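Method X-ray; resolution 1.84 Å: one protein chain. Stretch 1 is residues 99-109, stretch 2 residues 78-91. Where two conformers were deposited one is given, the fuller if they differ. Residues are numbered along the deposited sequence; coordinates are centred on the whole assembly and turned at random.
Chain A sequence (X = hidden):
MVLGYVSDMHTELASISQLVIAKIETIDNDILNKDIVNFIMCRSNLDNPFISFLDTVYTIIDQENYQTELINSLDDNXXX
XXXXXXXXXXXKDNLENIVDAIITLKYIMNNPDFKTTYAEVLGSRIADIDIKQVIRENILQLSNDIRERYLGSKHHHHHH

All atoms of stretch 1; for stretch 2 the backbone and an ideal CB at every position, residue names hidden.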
# COMPACT_ATOMS: atom_id res chain seq x y z
N VAL A 99 -3.75 -4.16 -0.24
CA VAL A 99 -3.05 -3.16 -1.01
C VAL A 99 -3.91 -1.90 -1.14
O VAL A 99 -3.44 -0.75 -0.91
CB VAL A 99 -2.61 -3.72 -2.37
CG1 VAL A 99 -2.10 -2.59 -3.29
CG2 VAL A 99 -1.52 -4.71 -2.16
N ASP A 100 -5.19 -2.09 -1.39
CA ASP A 100 -6.14 -0.95 -1.39
C ASP A 100 -6.17 -0.22 -0.05
O ASP A 100 -6.19 1.03 -0.01
CB ASP A 100 -7.56 -1.50 -1.76
CG ASP A 100 -8.64 -0.41 -1.74
OD1 ASP A 100 -8.59 0.50 -2.56
OD2 ASP A 100 -9.51 -0.46 -0.88
N ALA A 101 -6.17 -0.97 1.07
CA ALA A 101 -6.16 -0.37 2.36
C ALA A 101 -4.93 0.48 2.58
O ALA A 101 -5.05 1.63 3.04
CB ALA A 101 -6.30 -1.41 3.48
N ILE A 102 -3.74 -0.05 2.26
CA ILE A 102 -2.52 0.67 2.45
C ILE A 102 -2.49 1.97 1.62
O ILE A 102 -2.12 3.00 2.15
CB ILE A 102 -1.30 -0.22 2.11
CG1 ILE A 102 -1.15 -1.33 3.19
CG2 ILE A 102 -0.04 0.56 2.08
CD1 ILE A 102 -0.29 -2.51 2.75
N ILE A 103 -2.89 1.88 0.36
CA ILE A 103 -2.89 3.04 -0.51
C ILE A 103 -3.92 4.06 -0.06
O ILE A 103 -3.62 5.26 -0.03
CB ILE A 103 -3.11 2.59 -1.95
CG1 ILE A 103 -1.78 1.98 -2.42
CG2 ILE A 103 -3.57 3.73 -2.82
CD1 ILE A 103 -1.87 1.36 -3.78
N THR A 104 -5.08 3.59 0.38
CA THR A 104 -6.11 4.52 0.93
C THR A 104 -5.59 5.25 2.17
O THR A 104 -5.78 6.49 2.31
CB THR A 104 -7.40 3.76 1.29
OG1 THR A 104 -7.97 3.22 0.10
CG2 THR A 104 -8.42 4.73 1.91
N LEU A 105 -4.91 4.53 3.06
CA LEU A 105 -4.35 5.14 4.25
C LEU A 105 -3.31 6.20 3.85
O LEU A 105 -3.19 7.26 4.49
CB LEU A 105 -3.77 4.09 5.23
CG LEU A 105 -4.88 3.20 5.84
CD1 LEU A 105 -4.27 2.07 6.64
CD2 LEU A 105 -5.87 3.89 6.69
N LYS A 106 -2.50 5.93 2.84
CA LYS A 106 -1.53 6.90 2.33
C LYS A 106 -2.25 8.14 1.81
O LYS A 106 -1.87 9.27 2.16
CB LYS A 106 -0.62 6.28 1.24
CG LYS A 106 0.35 7.29 0.67
CD LYS A 106 1.42 6.67 -0.19
CE LYS A 106 2.25 7.83 -0.77
NZ LYS A 106 3.52 7.42 -1.35
N TYR A 107 -3.36 7.98 1.09
CA TYR A 107 -4.11 9.18 0.67
C TYR A 107 -4.58 10.00 1.86
O TYR A 107 -4.60 11.25 1.85
CB TYR A 107 -5.32 8.84 -0.19
CG TYR A 107 -5.09 8.14 -1.48
CD1 TYR A 107 -4.06 8.51 -2.36
CD2 TYR A 107 -5.99 7.16 -1.90
CE1 TYR A 107 -3.87 7.85 -3.57
CE2 TYR A 107 -5.78 6.49 -3.10
CZ TYR A 107 -4.75 6.88 -3.94
OH TYR A 107 -4.65 6.26 -5.15
N ILE A 108 -5.08 9.31 2.89
CA ILE A 108 -5.64 9.96 4.06
C ILE A 108 -4.54 10.68 4.83
O ILE A 108 -4.72 11.85 5.24
CB ILE A 108 -6.37 8.98 4.99
CG1 ILE A 108 -7.61 8.42 4.30
CG2 ILE A 108 -6.75 9.68 6.31
CD1 ILE A 108 -8.27 7.37 5.14
N MET A 109 -3.37 10.06 4.93
CA MET A 109 -2.19 10.71 5.55
C MET A 109 -1.58 11.83 4.71
O MET A 109 -0.82 12.66 5.23
CB MET A 109 -1.11 9.70 5.91
CG MET A 109 -1.49 8.68 6.99
SD MET A 109 -1.95 9.31 8.58
CE MET A 109 -3.67 9.57 8.42
N UNK A 78 -16.79 10.30 8.60
CA UNK A 78 -16.53 9.57 7.37
C UNK A 78 -15.12 9.03 7.31
O UNK A 78 -14.90 7.92 6.80
CB UNK A 78 -16.79 10.47 6.16
N UNK A 79 -14.14 9.79 7.81
CA UNK A 79 -12.75 9.28 7.81
C UNK A 79 -12.59 8.11 8.77
O UNK A 79 -11.90 7.15 8.50
CB UNK A 79 -11.77 10.39 8.19
N UNK A 80 -13.22 8.22 9.95
CA UNK A 80 -13.19 7.10 10.92
C UNK A 80 -13.79 5.88 10.32
O UNK A 80 -13.23 4.79 10.43
CB UNK A 80 -13.93 7.45 12.21
N UNK A 81 -14.91 6.05 9.66
CA UNK A 81 -15.55 4.92 8.98
C UNK A 81 -14.61 4.30 7.95
O UNK A 81 -14.47 3.10 7.87
CB UNK A 81 -16.85 5.37 8.30
N UNK A 82 -13.98 5.16 7.10
CA UNK A 82 -13.00 4.66 6.13
C UNK A 82 -11.84 3.88 6.75
O UNK A 82 -11.53 2.74 6.34
CB UNK A 82 -12.44 5.84 5.33
N UNK A 83 -11.25 4.46 7.79
CA UNK A 83 -10.11 3.81 8.50
C UNK A 83 -10.46 2.49 9.07
O UNK A 83 -9.83 1.47 8.76
CB UNK A 83 -9.59 4.70 9.63
N UNK A 84 -11.57 2.44 9.80
CA UNK A 84 -12.00 1.17 10.37
C UNK A 84 -12.33 0.16 9.32
O UNK A 84 -11.95 -1.00 9.44
CB UNK A 84 -13.21 1.37 11.28
N UNK A 85 -13.08 0.57 8.28
CA UNK A 85 -13.43 -0.34 7.15
C UNK A 85 -12.19 -0.91 6.48
O UNK A 85 -12.09 -2.09 6.30
CB UNK A 85 -14.27 0.40 6.11
N UNK A 86 -11.23 -0.06 6.12
CA UNK A 86 -10.07 -0.55 5.35
C UNK A 86 -9.13 -1.40 6.24
O UNK A 86 -8.60 -2.42 5.79
CB UNK A 86 -9.30 0.63 4.75
N UNK A 87 -9.01 -1.02 7.51
CA UNK A 87 -8.13 -1.76 8.46
C UNK A 87 -8.43 -3.18 8.58
O UNK A 87 -7.49 -3.99 8.62
CB UNK A 87 -8.21 -1.15 9.86
N UNK A 88 -9.70 -3.55 8.53
CA UNK A 88 -10.03 -4.93 8.71
C UNK A 88 -9.41 -5.84 7.61
O UNK A 88 -9.25 -7.00 7.87
CB UNK A 88 -11.55 -5.08 8.73
N UNK A 89 -9.06 -5.29 6.43
CA UNK A 89 -8.44 -6.09 5.34
C UNK A 89 -7.16 -6.73 5.84
O UNK A 89 -6.79 -7.81 5.42
CB UNK A 89 -8.15 -5.22 4.11
N UNK A 90 -6.48 -6.07 6.76
CA UNK A 90 -5.19 -6.60 7.28
C UNK A 90 -5.37 -7.89 8.02
O UNK A 90 -4.40 -8.68 8.19
CB UNK A 90 -4.52 -5.59 8.21
N UNK A 91 -6.60 -8.16 8.49
CA UNK A 91 -6.86 -9.36 9.26
C UNK A 91 -7.46 -10.47 8.40
O UNK A 91 -7.74 -11.55 8.90
CB UNK A 91 -7.79 -9.04 10.43

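The two segments run nearly antiparallel, their helix axes at 153° and 9.4 Å apart at closest approach.

Positions 78, 80, 81, 84 and 85 have no atom of stretch 1 within 5.5 Å of the ideal CB. Stretch 1 sets no preference there; the deposited residues are Glu-78, Ile-80, Asp-81, Val-84 and Asn-85, none in contact.

At 79 the CB points sideways, 5.4 Å from Ile-108 CG2, leaving room for a branched or longer apolar chain. Ile-79 fits, its CG2 lying 4.2 Å from Ile-108 CG2.

At 82 CA-to-CB points toward stretch 1. With Ile-108 CD1 4.4 Å from the CB, a small or modest apolar chain (Ala, Cys, perhaps Val) would suit. It is Cys-82, chi1 t, with SG 3.7 Å from both Ile-108 CD1 and Thr-104 CG2.

Position 83 looks sideways at methyls: its CB is 4.8 Å from Leu-105 CD2 and 5.4 Å from Ile-108 CD1. Val, Leu, Ile or Met would suit. Ile-83 CG1 lies 4.2 Å from both Leu-105 CD2 and Ile-108 CD1.

At 86 the backbones come closest, CA to CA 4.9 Å opposite Ala-101, whose small side chain permits the approach; the ideal CB is 3.8 Å from Ala-101 CB. The carboxylate of Asp-100 lies farther along, so a long basic chain is attractive, though a small residue would also fit. In Lys-86, CE passes 3.6 Å from Thr-104 OG1, and NZ donates to Asp-100 OD2 at 2.7 Å, a salt bridge.

At 87 and 88 CB points away, and many residues would do as far as stretch 1 is concerned; they are Phe-87 and Met-88.

Position 89 faces stretch 1 with its CB 4.3 Å from Ala-101 CB and about 7.0 Å from Asp-100 OD2, a carboxylate out of direct reach of a short chain but within range of a water. Ala, Ser or Thr seem plausible. It is Ser-89: a water lies 2.9 Å from Ser-89 OG and 3.2 Å from Asp-100 OD2, placed to bridge the two side chains.

At 90 nothing of stretch 1 lies within 5.5 Å of the ideal CB, yet Ala-101, Ile-102 and Leu-105 offer an apolar surface farther off. A large chain, Leu, Met or aromatic, could reach it. Phe-90 does: Ile-102 CG1 meets CE1 at 3.7 Å and Leu-105 CD1 meets CE2 at 4.1 Å, both at the ring edge.

Position 91 is beyond reach, so stretch 1 sets no preference there; Tyr-91 makes no contact with it.

Stretch 2 (78-91) EIIDCIVNKFMSFY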
# COMPACT_ATOMS: atom_id res chain seq x y z
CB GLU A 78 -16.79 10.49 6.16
CG GLU A 78 -18.25 10.77 5.98
CD GLU A 78 -18.54 11.88 4.97
OE1 GLU A 78 -17.84 12.93 4.98
OE2 GLU A 78 -19.51 11.71 4.23
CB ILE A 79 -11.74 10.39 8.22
CG1 ILE A 79 -11.53 11.32 7.06
CG2 ILE A 79 -10.36 9.80 8.53
CD1 ILE A 79 -10.90 10.69 5.82
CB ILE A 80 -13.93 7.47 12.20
CG1 ILE A 80 -13.12 8.51 12.98
CG2 ILE A 80 -14.11 6.25 13.06
CD1 ILE A 80 -13.88 9.20 14.11
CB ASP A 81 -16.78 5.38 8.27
CG ASP A 81 -17.59 4.20 7.69
OD1 ASP A 81 -18.28 3.50 8.43
OD2 ASP A 81 -17.56 4.01 6.46
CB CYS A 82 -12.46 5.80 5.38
SG CYS A 82 -11.25 5.33 4.19
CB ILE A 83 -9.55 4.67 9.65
CG1 ILE A 83 -8.81 5.83 9.03
CG2 ILE A 83 -8.63 3.83 10.54
CD1 ILE A 83 -8.42 6.90 10.02
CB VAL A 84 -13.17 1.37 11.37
CG1 VAL A 84 -13.68 0.09 11.90
CG2 VAL A 84 -12.71 2.24 12.55
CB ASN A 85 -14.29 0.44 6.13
CG ASN A 85 -14.65 -0.37 4.88
OD1 ASN A 85 -13.83 -0.69 4.05
ND2 ASN A 85 -15.91 -0.66 4.73
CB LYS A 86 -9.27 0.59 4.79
CG LYS A 86 -9.95 1.46 3.72
CD LYS A 86 -10.47 0.72 2.53
CE LYS A 86 -10.92 1.69 1.46
NZ LYS A 86 -11.46 0.96 0.30
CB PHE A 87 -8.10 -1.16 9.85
CG PHE A 87 -6.74 -1.26 10.47
CD1 PHE A 87 -6.40 -2.48 11.03
CD2 PHE A 87 -5.81 -0.31 10.36
CE1 PHE A 87 -5.17 -2.68 11.59
CE2 PHE A 87 -4.54 -0.51 10.89
CZ PHE A 87 -4.23 -1.70 11.49
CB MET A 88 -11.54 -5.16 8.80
CG MET A 88 -12.25 -4.44 9.95
SD MET A 88 -11.42 -4.48 11.56
CE MET A 88 -12.12 -3.14 12.49
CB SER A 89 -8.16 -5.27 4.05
OG SER A 89 -9.35 -4.67 3.51
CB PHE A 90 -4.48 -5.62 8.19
CG PHE A 90 -4.02 -4.39 7.54
CD1 PHE A 90 -3.21 -4.43 6.43
CD2 PHE A 90 -4.45 -3.16 8.00
CE1 PHE A 90 -2.79 -3.29 5.81
CE2 PHE A 90 -4.04 -2.00 7.39
CZ PHE A 90 -3.18 -2.06 6.29
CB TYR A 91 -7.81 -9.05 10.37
CG TYR A 91 -7.39 -7.86 11.30
CD1 TYR A 91 -6.09 -7.66 11.71
CD2 TYR A 91 -8.38 -6.98 11.79
CE1 TYR A 91 -5.76 -6.66 12.61
CE2 TYR A 91 -8.07 -5.93 12.67
CZ TYR A 91 -6.76 -5.83 13.12
OH TYR A 91 -6.47 -4.82 14.07
O HOH W 1 -9.60 -2.52 1.59
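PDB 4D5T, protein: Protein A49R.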